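Local coordinates for folylpolyglutamate synthase protein FOLC (Mycobacterium tuberculosis, PDB 2VOS), which probably catalyses the ATP-dependent addition of L-glutamate to dihydropteroate and to tetrahydrofolate and its polyglutamates, forming dihydrofolate and longer folylpolyglutamates, at residues G337-M342 / Q364-E369; V376-V381 / R437-V442; F398-V403 / T444-D449; A79-A84 / V303-S308. All coordinates share one frame; numbering follows the deposited sequence.

Contact 1 of 4, residues G337-M342 / Q364-E369; sequences GRLERM and QTLAHE. With ADP (adenosine-5'-diphosphate), chain B.
The guanidinium group of Arg-338 meets the alpha-phosphate of ADP edge-on, with PA lying in its plane. Two N-H groups along that edge converge on one oxygen: NE and NH2 of Arg-338 each lie 2.8 Å from ADP O1A, and both bonds are bent, at 146° for NE. CG of Arg-338 lies 3.5 Å from ADP C3', and the bend at chi2 then turns the chain toward the alpha-phosphate. Within 364-369, away from the interface, the His-368 ring has Gln-364 C over one face, displaced toward the rim. Just after Arg-338 the chain forms a G1 beta bulge of the C-terminal, glutamate ligase domain: Leu-339 and Glu-340 both face Ile-350 of strand 347-350, and Leu-339 adopts the left-handed conformation (phi 44°, psi 53°). The bulge residue joins the strand to helix 356-368. Leu-339 and Thr-365 reach toward each other tip to tip, with Leu-339 CD2 3.7 Å from Thr-365 CG2, while the other leucine methyl, CD1, comes within 4.3 Å of Leu-366 CD2. Thr-365 OG1 is turned back to its own helix and bonds to Ala-361 O, so the face it gives to Leu-339 is largely hydrocarbon. The same bulge touches the nucleotide site indirectly, because Asp-351 accepts the Leu-339 N-H through OD1 and bonds ADP through OD2. Gly-337 N donates to Glu-340 OE1 at 2.7 Å, approaching the oxygen from above the carboxylate plane.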
loop_
_atom_site.group_PDB
_atom_site.type_symbol
_atom_site.label_atom_id
_atom_site.label_comp_id
_atom_site.label_asym_id
_atom_site.label_seq_id
_atom_site.Cartn_x
_atom_site.Cartn_y
_atom_site.Cartn_z
ATOM N N GLY A 337 8.490 -4.489 1.606
ATOM C CA GLY A 337 7.550 -5.568 1.278
ATOM C C GLY A 337 6.939 -5.455 -0.090
ATOM O O GLY A 337 6.014 -6.208 -0.369
ATOM N N ARG A 338 7.397 -4.533 -0.965
ATOM C CA ARG A 338 6.973 -4.541 -2.398
ATOM C C ARG A 338 8.173 -4.925 -3.277
ATOM O O ARG A 338 9.111 -4.125 -3.503
ATOM C CB ARG A 338 6.386 -3.189 -2.856
ATOM C CG ARG A 338 4.936 -2.943 -2.323
ATOM C CD ARG A 338 4.881 -3.082 -0.817
ATOM N NE ARG A 338 3.613 -2.647 -0.216
ATOM C CZ ARG A 338 3.354 -2.640 1.100
ATOM N NH1 ARG A 338 4.243 -3.051 2.004
ATOM N NH2 ARG A 338 2.176 -2.231 1.535
ATOM N N LEU A 339 8.171 -6.189 -3.698
ATOM C CA LEU A 339 9.270 -6.790 -4.420
ATOM C C LEU A 339 10.604 -6.413 -3.788
ATOM O O LEU A 339 11.512 -5.873 -4.454
ATOM C CB LEU A 339 9.242 -6.320 -5.862
ATOM C CG LEU A 339 9.132 -7.267 -7.075
ATOM C CD1 LEU A 339 9.276 -8.728 -6.831
ATOM C CD2 LEU A 339 7.929 -6.847 -7.912
ATOM N N GLU A 340 10.704 -6.652 -2.486
ATOM C CA GLU A 340 11.864 -6.236 -1.741
ATOM C C GLU A 340 12.760 -7.469 -1.533
ATOM O O GLU A 340 12.302 -8.509 -1.066
ATOM C CB GLU A 340 11.447 -5.651 -0.375
ATOM C CG GLU A 340 12.628 -5.058 0.404
ATOM C CD GLU A 340 12.223 -4.602 1.795
ATOM O OE1 GLU A 340 11.103 -4.964 2.228
ATOM O OE2 GLU A 340 13.032 -3.933 2.478
ATOM N N ARG A 341 14.033 -7.343 -1.842
ATOM C CA ARG A 341 14.972 -8.461 -1.709
ATOM C C ARG A 341 15.511 -8.538 -0.317
ATOM O O ARG A 341 16.089 -7.543 0.176
ATOM C CB ARG A 341 16.166 -8.200 -2.607
ATOM C CG ARG A 341 16.028 -8.760 -3.984
ATOM C CD ARG A 341 17.432 -8.992 -4.646
ATOM N NE ARG A 341 18.373 -7.859 -4.520
ATOM C CZ ARG A 341 19.692 -7.950 -4.722
ATOM N NH1 ARG A 341 20.247 -9.116 -5.123
ATOM N NH2 ARG A 341 20.466 -6.882 -4.552
HETATM N N MSE A 342 15.348 -9.709 0.305
HETATM C CA MSE A 342 15.852 -9.954 1.655
HETATM C C MSE A 342 17.299 -10.443 1.627
HETATM O O MSE A 342 18.028 -10.237 2.616
HETATM C CB MSE A 342 15.027 -11.038 2.401
HETATM C CG MSE A 342 13.569 -10.676 2.660
HETATM SE SE MSE A 342 13.417 -9.213 3.895
HETATM C CE MSE A 342 13.356 -7.754 2.581
ATOM N N GLN A 364 5.227 -10.458 -13.860
ATOM C CA GLN A 364 5.863 -9.812 -14.995
ATOM C C GLN A 364 7.258 -9.270 -14.628
ATOM O O GLN A 364 8.191 -9.339 -15.456
ATOM C CB GLN A 364 5.037 -8.659 -15.497
ATOM C CG GLN A 364 3.839 -9.107 -16.312
ATOM C CD GLN A 364 3.030 -7.907 -16.727
ATOM O OE1 GLN A 364 3.468 -7.141 -17.590
ATOM N NE2 GLN A 364 1.879 -7.691 -16.075
ATOM N N THR A 365 7.366 -8.693 -13.431
ATOM C CA THR A 365 8.635 -8.138 -12.956
ATOM C C THR A 365 9.695 -9.247 -12.800
ATOM O O THR A 365 10.864 -9.091 -13.227
ATOM C CB THR A 365 8.434 -7.418 -11.618
ATOM O OG1 THR A 365 7.420 -6.416 -11.775
ATOM C CG2 THR A 365 9.760 -6.694 -11.150
ATOM N N LEU A 366 9.313 -10.368 -12.201
ATOM C CA LEU A 366 10.223 -11.478 -11.997
ATOM C C LEU A 366 10.749 -12.016 -13.333
ATOM O O LEU A 366 11.922 -12.354 -13.462
ATOM C CB LEU A 366 9.519 -12.636 -11.244
ATOM C CG LEU A 366 9.206 -12.343 -9.770
ATOM C CD1 LEU A 366 8.191 -13.372 -9.255
ATOM C CD2 LEU A 366 10.485 -12.262 -8.903
ATOM N N ALA A 367 9.879 -12.034 -14.340
ATOM C CA ALA A 367 10.210 -12.554 -15.668
ATOM C C ALA A 367 10.984 -11.529 -16.530
ATOM O O ALA A 367 11.863 -11.889 -17.350
ATOM C CB ALA A 367 8.919 -12.970 -16.372
ATOM N N HIS A 368 10.651 -10.259 -16.376
ATOM C CA HIS A 368 11.231 -9.261 -17.234
ATOM C C HIS A 368 12.495 -8.585 -16.729
ATOM O O HIS A 368 13.261 -8.082 -17.531
ATOM C CB HIS A 368 10.211 -8.164 -17.528
ATOM C CG HIS A 368 8.980 -8.651 -18.221
ATOM N ND1 HIS A 368 7.819 -7.908 -18.265
ATOM C CD2 HIS A 368 8.733 -9.779 -18.928
ATOM C CE1 HIS A 368 6.906 -8.571 -18.952
ATOM N NE2 HIS A 368 7.442 -9.699 -19.375
ATOM N N GLU A 369 12.718 -8.550 -15.429
ATOM C CA GLU A 369 13.743 -7.725 -14.879
ATOM C C GLU A 369 14.814 -8.567 -14.215
ATOM O O GLU A 369 15.764 -8.052 -13.679
ATOM C CB GLU A 369 13.113 -6.735 -13.868
ATOM C CG GLU A 369 12.139 -5.797 -14.579
ATOM C CD GLU A 369 11.674 -4.563 -13.758
ATOM O OE1 GLU A 369 12.292 -4.138 -12.749
ATOM O OE2 GLU A 369 10.699 -3.961 -14.233
HETATM P PB ADP B . -1.918 -0.667 -1.862
HETATM O O1B ADP B . -1.468 0.272 -0.772
HETATM O O2B ADP B . -2.389 -1.994 -1.336
HETATM O O3B ADP B . -2.816 -0.086 -2.912
HETATM P PA ADP B . 0.951 -1.170 -2.417
HETATM O O1A ADP B . 1.076 -1.627 -0.972
HETATM O O2A ADP B . 1.889 -0.188 -3.102
HETATM O O3A ADP B . -0.625 -0.953 -2.806
HETATM O "O5'" ADP B . 1.214 -2.548 -3.236
HETATM C "C5'" ADP B . 0.660 -3.827 -2.893
HETATM C "C4'" ADP B . 1.138 -4.795 -3.998
HETATM O "O4'" ADP B . 0.533 -4.401 -5.261
HETATM C "C3'" ADP B . 2.627 -4.700 -4.320
HETATM O "O3'" ADP B . 3.353 -5.728 -3.677
HETATM C "C2'" ADP B . 2.814 -4.954 -5.790
HETATM O "O2'" ADP B . 2.693 -6.405 -5.986
HETATM C "C1'" ADP B . 1.498 -4.470 -6.340
HETATM N N9 ADP B . 1.475 -3.094 -6.914
HETATM C C8 ADP B . 1.849 -1.882 -6.382
HETATM N N7 ADP B . 1.580 -0.883 -7.274
HETATM C C5 ADP B . 0.927 -1.458 -8.327
HETATM C C6 ADP B . 0.326 -1.003 -9.586
HETATM N N6 ADP B . 0.348 0.302 -9.930
HETATM N N1 ADP B . -0.182 -1.950 -10.384
HETATM C C2 ADP B . -0.188 -3.286 -10.140
HETATM N N3 ADP B . 0.317 -3.794 -8.985
HETATM C C4 ADP B . 0.882 -2.911 -8.097
#

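Contact 2 of 4, residues V376-V381 / R437-V442; sequences VGVLSV and RDAIDV
This is a buried, essentially apolar strand-to-helix contact in the Rossmann-like C-terminal domain, where helix 436-451 lies against one face of the parallel part of the sheet. Val-378, on strand 374-379, and Ala-439, on the helix, point their CB atoms at each other, and their CA atoms are only 6.4 Å apart. So short a spacing between a strand and a helix is possible because the helix presents nothing larger than a methyl group at this point. Val-378 uses its two branches differently. With CG1 anti to the backbone N (chi1 165°), that methyl meets Ala-439 CB at 3.6 Å. The second methyl faces the helix backbone: Val-378 CG2 lies 4.0 Å from Ala-439 O and 4.5 Å from Ile-440 CA. Ile-440 touches only loosely, with CA and its side chain about equally near, and its side chain also packs on Ile-468 of strand 464-469. Leu-379, the next residue of the strand, directs its CB away from the helix, as the alternation of an extended strand requires, and packs on Val-401. Neighbouring elements enclose the valine further. Leu-436 and Ala-443 of the same helix touch Val-378, as do Ile-466 and Ile-468, whereas Ala-439 also rests on Val-402, so the helix spans three adjacent parallel strands, 464-469, 374-379 and 400-403.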
loop_
_atom_site.group_PDB
_atom_site.type_symbol
_atom_site.label_atom_id
_atom_site.label_comp_id
_atom_site.label_asym_id
_atom_site.label_seq_id
_atom_site.Cartn_x
_atom_site.Cartn_y
_atom_site.Cartn_z
ATOM N N VAL A 376 10.694 -20.645 -6.487
ATOM C CA VAL A 376 9.679 -21.311 -5.662
ATOM C C VAL A 376 8.841 -20.259 -4.932
ATOM O O VAL A 376 9.410 -19.316 -4.367
ATOM C CB VAL A 376 10.353 -22.188 -4.581
ATOM C CG1 VAL A 376 9.266 -22.901 -3.706
ATOM C CG2 VAL A 376 11.269 -23.207 -5.245
ATOM N N GLY A 377 7.514 -20.355 -4.968
ATOM C CA GLY A 377 6.723 -19.340 -4.293
ATOM C C GLY A 377 6.455 -19.862 -2.883
ATOM O O GLY A 377 6.401 -21.089 -2.691
ATOM N N VAL A 378 6.285 -18.970 -1.896
ATOM C CA VAL A 378 5.873 -19.380 -0.557
ATOM C C VAL A 378 4.691 -18.499 -0.412
ATOM O O VAL A 378 4.805 -17.249 -0.531
ATOM C CB VAL A 378 6.939 -19.085 0.558
ATOM C CG1 VAL A 378 6.365 -19.172 2.030
ATOM C CG2 VAL A 378 8.122 -20.048 0.437
ATOM N N LEU A 379 3.535 -19.135 -0.176
ATOM C CA LEU A 379 2.285 -18.426 -0.304
ATOM C C LEU A 379 1.334 -18.610 0.876
ATOM O O LEU A 379 1.104 -19.734 1.333
ATOM C CB LEU A 379 1.614 -18.950 -1.598
ATOM C CG LEU A 379 0.368 -18.240 -2.117
ATOM C CD1 LEU A 379 0.725 -16.979 -2.869
ATOM C CD2 LEU A 379 -0.402 -19.227 -3.044
ATOM N N SER A 380 0.771 -17.523 1.362
ATOM C CA SER A 380 -0.389 -17.566 2.234
ATOM C C SER A 380 -1.265 -16.362 1.885
ATOM O O SER A 380 -0.787 -15.207 1.709
ATOM C CB SER A 380 0.020 -17.485 3.712
ATOM O OG SER A 380 -1.108 -17.297 4.553
ATOM N N VAL A 381 -2.566 -16.625 1.802
ATOM C CA VAL A 381 -3.483 -15.651 1.240
ATOM C C VAL A 381 -4.656 -15.514 2.169
ATOM O O VAL A 381 -5.107 -16.504 2.758
ATOM C CB VAL A 381 -3.967 -16.076 -0.195
ATOM C CG1 VAL A 381 -4.933 -15.051 -0.777
ATOM C CG2 VAL A 381 -2.756 -16.202 -1.180
ATOM N N ARG A 437 7.958 -20.164 8.757
ATOM C CA ARG A 437 9.344 -20.556 8.882
ATOM C C ARG A 437 9.560 -21.931 8.265
ATOM O O ARG A 437 10.514 -22.142 7.537
ATOM C CB ARG A 437 9.769 -20.557 10.356
ATOM C CG ARG A 437 11.265 -20.824 10.590
ATOM C CD ARG A 437 11.629 -20.644 12.103
ATOM N NE ARG A 437 11.088 -19.371 12.623
ATOM C CZ ARG A 437 11.249 -18.929 13.870
ATOM N NH1 ARG A 437 11.947 -19.657 14.757
ATOM N NH2 ARG A 437 10.713 -17.765 14.245
ATOM N N ASP A 438 8.682 -22.876 8.562
ATOM C CA ASP A 438 8.762 -24.185 7.916
ATOM C C ASP A 438 8.725 -24.046 6.363
ATOM O O ASP A 438 9.484 -24.731 5.652
ATOM C CB ASP A 438 7.598 -25.084 8.367
ATOM C CG ASP A 438 7.799 -25.726 9.781
ATOM O OD1 ASP A 438 8.785 -25.438 10.519
ATOM O OD2 ASP A 438 6.918 -26.556 10.122
ATOM N N ALA A 439 7.815 -23.217 5.853
ATOM C CA ALA A 439 7.602 -23.069 4.413
ATOM C C ALA A 439 8.869 -22.544 3.771
ATOM O O ALA A 439 9.291 -23.058 2.740
ATOM C CB ALA A 439 6.480 -22.141 4.102
ATOM N N ILE A 440 9.514 -21.576 4.417
ATOM C CA ILE A 440 10.784 -21.089 3.877
ATOM C C ILE A 440 11.863 -22.192 3.865
ATOM O O ILE A 440 12.738 -22.241 2.968
ATOM C CB ILE A 440 11.265 -19.789 4.557
ATOM C CG1 ILE A 440 10.300 -18.644 4.203
ATOM C CG2 ILE A 440 12.671 -19.410 4.067
ATOM C CD1 ILE A 440 10.298 -17.501 5.176
ATOM N N ASP A 441 11.828 -23.063 4.870
ATOM C CA ASP A 441 12.824 -24.113 4.913
ATOM C C ASP A 441 12.524 -25.073 3.761
ATOM O O ASP A 441 13.436 -25.568 3.111
ATOM C CB ASP A 441 12.824 -24.866 6.282
ATOM C CG ASP A 441 13.514 -24.062 7.434
ATOM O OD1 ASP A 441 14.120 -22.973 7.205
ATOM O OD2 ASP A 441 13.431 -24.519 8.590
ATOM N N VAL A 442 11.245 -25.376 3.541
ATOM C CA VAL A 442 10.884 -26.228 2.415
ATOM C C VAL A 442 11.369 -25.598 1.100
ATOM O O VAL A 442 12.044 -26.283 0.297
ATOM C CB VAL A 442 9.375 -26.583 2.387
ATOM C CG1 VAL A 442 9.016 -27.394 1.135
ATOM C CG2 VAL A 442 9.003 -27.422 3.632
#

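Contact 3 of 4, residues F398-V403 / T444-D449; sequences FDSVVV and TSLVDD
Ser-400 and Leu-446 bring the extended backbone of strand 400-403 and the helical backbone of 444-449 to a CA-CA separation of 8.7 Å, a gap bridged mainly by the leucine side chain. Along the strand, Ser-400 and Val-402 point toward the helix, and Val-401 between them points away, so two alternate residues form a shallow platform. One methyl does nearly all the touching. Leu-446 CD1 comes within 3.5 Å of Ser-400 OG and 4.2 Å of Val-402 CG2, and so lies across both residues. The leucine reaches this place with CG anti to its carbonyl carbon (chi1 -66°) and an extended chi2, which stretches the branch out from the helix toward the sheet. Ser-400 holds OG between its backbone N and its carbonyl carbon, a rotamer that leaves the oxygen facing the leucine methyl in a van der Waals contact between a polar atom and a carbon. Val-402 CG2 is also anti to its carbonyl carbon, and this branch meets Leu-446 at an oblique angle. The interface is small and distant from the nucleotide and metal sites; it is part of the helix-on-sheet packing of the alpha/beta C-terminal domain. Leu-446 also reaches Val-376 of strand 374-379 and Arg-431 of strand 430-432, thereby spanning three neighbouring strands. The opposite face of the sheet is lined by helix 414-425, whose Leu-417, Ala-418 and Ala-421 pack on Val-403, while Thr-444 and Val-447 of helix 436-451 lean on Ile-466 of strand 464-469.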
loop_
_atom_site.group_PDB
_atom_site.type_symbol
_atom_site.label_atom_id
_atom_site.label_comp_id
_atom_site.label_asym_id
_atom_site.label_seq_id
_atom_site.Cartn_x
_atom_site.Cartn_y
_atom_site.Cartn_z
ATOM N N PHE A 398 6.393 -19.393 -11.127
ATOM C CA PHE A 398 6.825 -20.218 -9.988
ATOM C C PHE A 398 6.894 -21.672 -10.481
ATOM O O PHE A 398 5.844 -22.316 -10.807
ATOM C CB PHE A 398 5.846 -20.143 -8.780
ATOM C CG PHE A 398 5.811 -18.776 -8.056
ATOM C CD1 PHE A 398 6.768 -17.825 -8.298
ATOM C CD2 PHE A 398 4.835 -18.520 -7.066
ATOM C CE1 PHE A 398 6.758 -16.618 -7.632
ATOM C CE2 PHE A 398 4.797 -17.298 -6.378
ATOM C CZ PHE A 398 5.763 -16.344 -6.648
ATOM N N ASP A 399 8.101 -22.230 -10.476
ATOM C CA ASP A 399 8.262 -23.639 -10.816
ATOM C C ASP A 399 7.467 -24.509 -9.845
ATOM O O ASP A 399 6.863 -25.552 -10.230
ATOM C CB ASP A 399 9.748 -23.994 -10.751
ATOM C CG ASP A 399 10.496 -23.323 -11.839
ATOM O OD1 ASP A 399 10.444 -23.893 -12.962
ATOM O OD2 ASP A 399 11.020 -22.179 -11.616
ATOM N N SER A 400 7.497 -24.120 -8.569
ATOM C CA SER A 400 6.572 -24.732 -7.625
ATOM C C SER A 400 6.193 -23.771 -6.548
ATOM O O SER A 400 6.769 -22.679 -6.435
ATOM C CB SER A 400 7.101 -26.072 -7.048
ATOM O OG SER A 400 8.183 -25.847 -6.191
ATOM N N VAL A 401 5.250 -24.173 -5.712
ATOM C CA VAL A 401 4.799 -23.311 -4.652
ATOM C C VAL A 401 4.698 -24.104 -3.345
ATOM O O VAL A 401 4.353 -25.302 -3.357
ATOM C CB VAL A 401 3.495 -22.627 -5.100
ATOM C CG1 VAL A 401 2.361 -23.699 -5.362
ATOM C CG2 VAL A 401 3.084 -21.544 -4.134
ATOM N N VAL A 402 5.056 -23.465 -2.230
ATOM C CA VAL A 402 4.820 -24.025 -0.892
ATOM C C VAL A 402 3.726 -23.171 -0.283
ATOM O O VAL A 402 3.920 -21.967 -0.106
ATOM C CB VAL A 402 6.088 -23.867 0.001
ATOM C CG1 VAL A 402 5.888 -24.605 1.354
ATOM C CG2 VAL A 402 7.330 -24.404 -0.751
ATOM N N VAL A 403 2.582 -23.771 0.022
ATOM C CA VAL A 403 1.460 -23.043 0.607
ATOM C C VAL A 403 1.462 -23.228 2.103
ATOM O O VAL A 403 1.817 -24.292 2.615
ATOM C CB VAL A 403 0.104 -23.493 0.015
ATOM C CG1 VAL A 403 0.048 -23.221 -1.487
ATOM C CG2 VAL A 403 -0.108 -24.940 0.233
ATOM N N THR A 444 13.651 -23.618 0.610
ATOM C CA THR A 444 15.085 -23.558 0.547
ATOM C C THR A 444 15.626 -24.898 0.069
ATOM O O THR A 444 16.553 -24.936 -0.723
ATOM C CB THR A 444 15.720 -23.199 1.916
ATOM O OG1 THR A 444 15.259 -21.894 2.296
ATOM C CG2 THR A 444 17.299 -23.262 1.835
ATOM N N SER A 445 15.060 -25.991 0.548
ATOM C CA SER A 445 15.571 -27.266 0.114
ATOM C C SER A 445 15.210 -27.486 -1.379
ATOM O O SER A 445 15.976 -28.076 -2.113
ATOM C CB SER A 445 15.142 -28.412 1.047
ATOM O OG SER A 445 13.756 -28.652 0.933
ATOM N N LEU A 446 14.088 -26.948 -1.840
ATOM C CA LEU A 446 13.759 -27.084 -3.253
ATOM C C LEU A 446 14.768 -26.310 -4.121
ATOM O O LEU A 446 15.240 -26.764 -5.149
ATOM C CB LEU A 446 12.328 -26.607 -3.514
ATOM C CG LEU A 446 11.165 -27.388 -2.898
ATOM C CD1 LEU A 446 9.812 -26.704 -3.209
ATOM C CD2 LEU A 446 11.152 -28.842 -3.369
ATOM N N VAL A 447 15.145 -25.133 -3.665
ATOM C CA VAL A 447 16.058 -24.305 -4.411
ATOM C C VAL A 447 17.498 -24.922 -4.374
ATOM O O VAL A 447 18.230 -24.802 -5.341
ATOM C CB VAL A 447 15.991 -22.890 -3.796
ATOM C CG1 VAL A 447 17.345 -22.266 -3.797
ATOM C CG2 VAL A 447 14.950 -22.043 -4.498
ATOM N N ASP A 448 17.897 -25.550 -3.255
ATOM C CA ASP A 448 19.152 -26.332 -3.138
ATOM C C ASP A 448 19.131 -27.537 -4.090
ATOM O O ASP A 448 20.103 -27.815 -4.760
ATOM C CB ASP A 448 19.343 -26.874 -1.723
ATOM C CG ASP A 448 19.665 -25.780 -0.696
ATOM O OD1 ASP A 448 19.879 -24.599 -1.075
ATOM O OD2 ASP A 448 19.707 -26.102 0.510
ATOM N N ASP A 449 18.028 -28.261 -4.145
ATOM C CA ASP A 449 17.944 -29.317 -5.092
ATOM C C ASP A 449 18.071 -28.776 -6.533
ATOM O O ASP A 449 18.770 -29.373 -7.339
ATOM C CB ASP A 449 16.652 -30.136 -4.931
ATOM C CG ASP A 449 16.544 -30.851 -3.583
ATOM O OD1 ASP A 449 17.556 -31.027 -2.846
ATOM O OD2 ASP A 449 15.402 -31.247 -3.268
#

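Contact 4 of 4, residues A79-A84 / V303-S308; sequences ARMVDA and VLALAS
Selenomethionine Met-81 makes its closest approach to Ala-305 through CB: its CG stands anti to its own carbonyl carbon (chi1 -76°), and the extended chain beyond runs off past Ala-305, with Asn-301 and Gln-298 as further neighbours. In Val-82, chi1 of 169° puts CG1 anti to the backbone N and thereby CG2 anti to the carbonyl carbon, and CG2 is the branch that faces the partner helix. Ala-305 is the small residue at the centre. Its CB sits 3.5 Å from Met-81 CB, tighter than an ordinary carbon-carbon contact, and 3.9 Å from both Val-82 N and Val-82 CG2. The backbones consequently come very close, with the CA atoms of Val-82 and Ala-305 5.2 Å apart. One turn further on, Ser-308 CB gives Val-82 CG2 a looser neighbour at 4.4 Å. The serine hydroxyl is bonded within its own helix, where Ser-308 OG donates to Leu-304 O at 2.8 Å; the backbone N-H of Ser-308 reaches the same carbonyl oxygen from the opposite face of its plane. The short helical segments cross at -48° with their axes 8.7 Å apart. Helix 75-88 is the P-loop helix, whose first residues, Lys-75, Thr-76 and Ser-77, bind ADP. Helix 296-312 carries Asn-301, another ADP ligand, so the packing ties together two helices that each contribute to the nucleotide site. Toward the sheet, Leu-304 and Ser-308 touch Val-193 and Val-233 of strands 191-194 and 231-234, while Ala-79 touches Thr-97, just after strand 93-96.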
loop_
_atom_site.group_PDB
_atom_site.type_symbol
_atom_site.label_atom_id
_atom_site.label_comp_id
_atom_site.label_asym_id
_atom_site.label_seq_id
_atom_site.Cartn_x
_atom_site.Cartn_y
_atom_site.Cartn_z
ATOM N N ALA A 79 1.997 6.706 -1.828
ATOM C CA ALA A 79 2.031 7.557 -0.623
ATOM C C ALA A 79 3.493 7.786 -0.252
ATOM O O ALA A 79 3.890 8.888 0.077
ATOM C CB ALA A 79 1.317 6.901 0.543
ATOM N N ARG A 80 4.283 6.713 -0.246
ATOM C CA ARG A 80 5.707 6.854 0.136
ATOM C C ARG A 80 6.554 7.662 -0.861
ATOM O O ARG A 80 7.501 8.330 -0.427
ATOM C CB ARG A 80 6.361 5.508 0.343
ATOM C CG ARG A 80 5.638 4.734 1.544
ATOM C CD ARG A 80 6.279 3.335 1.699
ATOM N NE ARG A 80 7.670 3.379 2.212
ATOM C CZ ARG A 80 8.014 3.333 3.506
ATOM N NH1 ARG A 80 7.102 3.257 4.474
ATOM N NH2 ARG A 80 9.295 3.375 3.852
HETATM N N MSE A 81 6.221 7.590 -2.155
HETATM C CA MSE A 81 6.844 8.399 -3.197
HETATM C C MSE A 81 6.502 9.894 -3.031
HETATM O O MSE A 81 7.394 10.725 -3.063
HETATM C CB MSE A 81 6.397 7.941 -4.578
HETATM C CG MSE A 81 7.130 6.636 -4.958
HETATM SE SE MSE A 81 6.179 5.894 -6.488
HETATM C CE MSE A 81 7.251 4.341 -6.821
ATOM N N VAL A 82 5.227 10.210 -2.845
ATOM C CA VAL A 82 4.807 11.572 -2.495
ATOM C C VAL A 82 5.570 12.098 -1.292
ATOM O O VAL A 82 6.074 13.207 -1.329
ATOM C CB VAL A 82 3.263 11.612 -2.220
ATOM C CG1 VAL A 82 2.812 12.932 -1.580
ATOM C CG2 VAL A 82 2.476 11.289 -3.511
ATOM N N ASP A 83 5.650 11.321 -0.202
ATOM C CA ASP A 83 6.402 11.721 0.979
ATOM C C ASP A 83 7.874 12.019 0.600
ATOM O O ASP A 83 8.477 13.081 0.943
ATOM C CB ASP A 83 6.317 10.570 2.011
ATOM C CG ASP A 83 6.821 10.975 3.390
ATOM O OD1 ASP A 83 7.523 12.022 3.472
ATOM O OD2 ASP A 83 6.540 10.242 4.386
ATOM N N ALA A 84 8.497 11.086 -0.098
ATOM C CA ALA A 84 9.884 11.296 -0.497
ATOM C C ALA A 84 10.084 12.605 -1.304
ATOM O O ALA A 84 11.058 13.345 -1.065
ATOM C CB ALA A 84 10.394 10.083 -1.333
ATOM N N VAL A 303 5.232 8.268 -11.735
ATOM C CA VAL A 303 4.799 9.476 -12.432
ATOM C C VAL A 303 3.480 9.971 -11.812
ATOM O O VAL A 303 3.193 11.160 -11.804
ATOM C CB VAL A 303 4.578 9.218 -13.951
ATOM C CG1 VAL A 303 3.346 8.336 -14.181
ATOM C CG2 VAL A 303 4.469 10.537 -14.703
ATOM N N LEU A 304 2.682 9.059 -11.262
ATOM C CA LEU A 304 1.471 9.491 -10.588
ATOM C C LEU A 304 1.803 10.336 -9.341
ATOM O O LEU A 304 1.147 11.344 -9.070
ATOM C CB LEU A 304 0.664 8.241 -10.160
ATOM C CG LEU A 304 -0.691 8.538 -9.535
ATOM C CD1 LEU A 304 -1.569 9.347 -10.532
ATOM C CD2 LEU A 304 -1.406 7.138 -9.236
ATOM N N ALA A 305 2.792 9.871 -8.548
ATOM C CA ALA A 305 3.266 10.598 -7.364
ATOM C C ALA A 305 3.843 11.971 -7.766
ATOM O O ALA A 305 3.626 13.015 -7.088
ATOM C CB ALA A 305 4.326 9.780 -6.644
ATOM N N LEU A 306 4.620 11.990 -8.850
ATOM C CA LEU A 306 5.183 13.249 -9.327
ATOM C C LEU A 306 4.057 14.250 -9.683
ATOM O O LEU A 306 4.041 15.381 -9.182
ATOM C CB LEU A 306 6.104 12.997 -10.510
ATOM C CG LEU A 306 6.551 14.238 -11.331
ATOM C CD1 LEU A 306 7.483 15.037 -10.411
ATOM C CD2 LEU A 306 7.306 13.823 -12.626
ATOM N N ALA A 307 3.117 13.851 -10.524
ATOM C CA ALA A 307 2.010 14.723 -10.914
ATOM C C ALA A 307 1.241 15.206 -9.670
ATOM O O ALA A 307 0.906 16.394 -9.561
ATOM C CB ALA A 307 1.074 13.982 -11.897
ATOM N N SER A 308 1.065 14.349 -8.670
ATOM C CA SER A 308 0.365 14.750 -7.441
ATOM C C SER A 308 1.135 15.841 -6.665
ATOM O O SER A 308 0.543 16.770 -6.109
ATOM C CB SER A 308 0.177 13.534 -6.515
ATOM O OG SER A 308 -0.570 12.531 -7.189
#

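How the contacts relate
From the N terminus, contact 4 comes first, closing a loop of 218 residues within the P-loop-containing part of the chain. The other three follow in series with it, in the C-terminal domain. Contact 1 closes a short loop of 21 residues and joins the start of that domain's sheet to helix 356-368. Contacts 2 and 3 cross: 376-381 and 398-403 come in turn before their partners 437-442 and 444-449 on one helix. Their strands are neighbours, and Gly-377 pairs with Ser-400 and Val-402. Contact 1 reaches contact 3 by packing of Leu-366 on Phe-398. ADP lies where the two domains meet, bound by Arg-338 of contact 1.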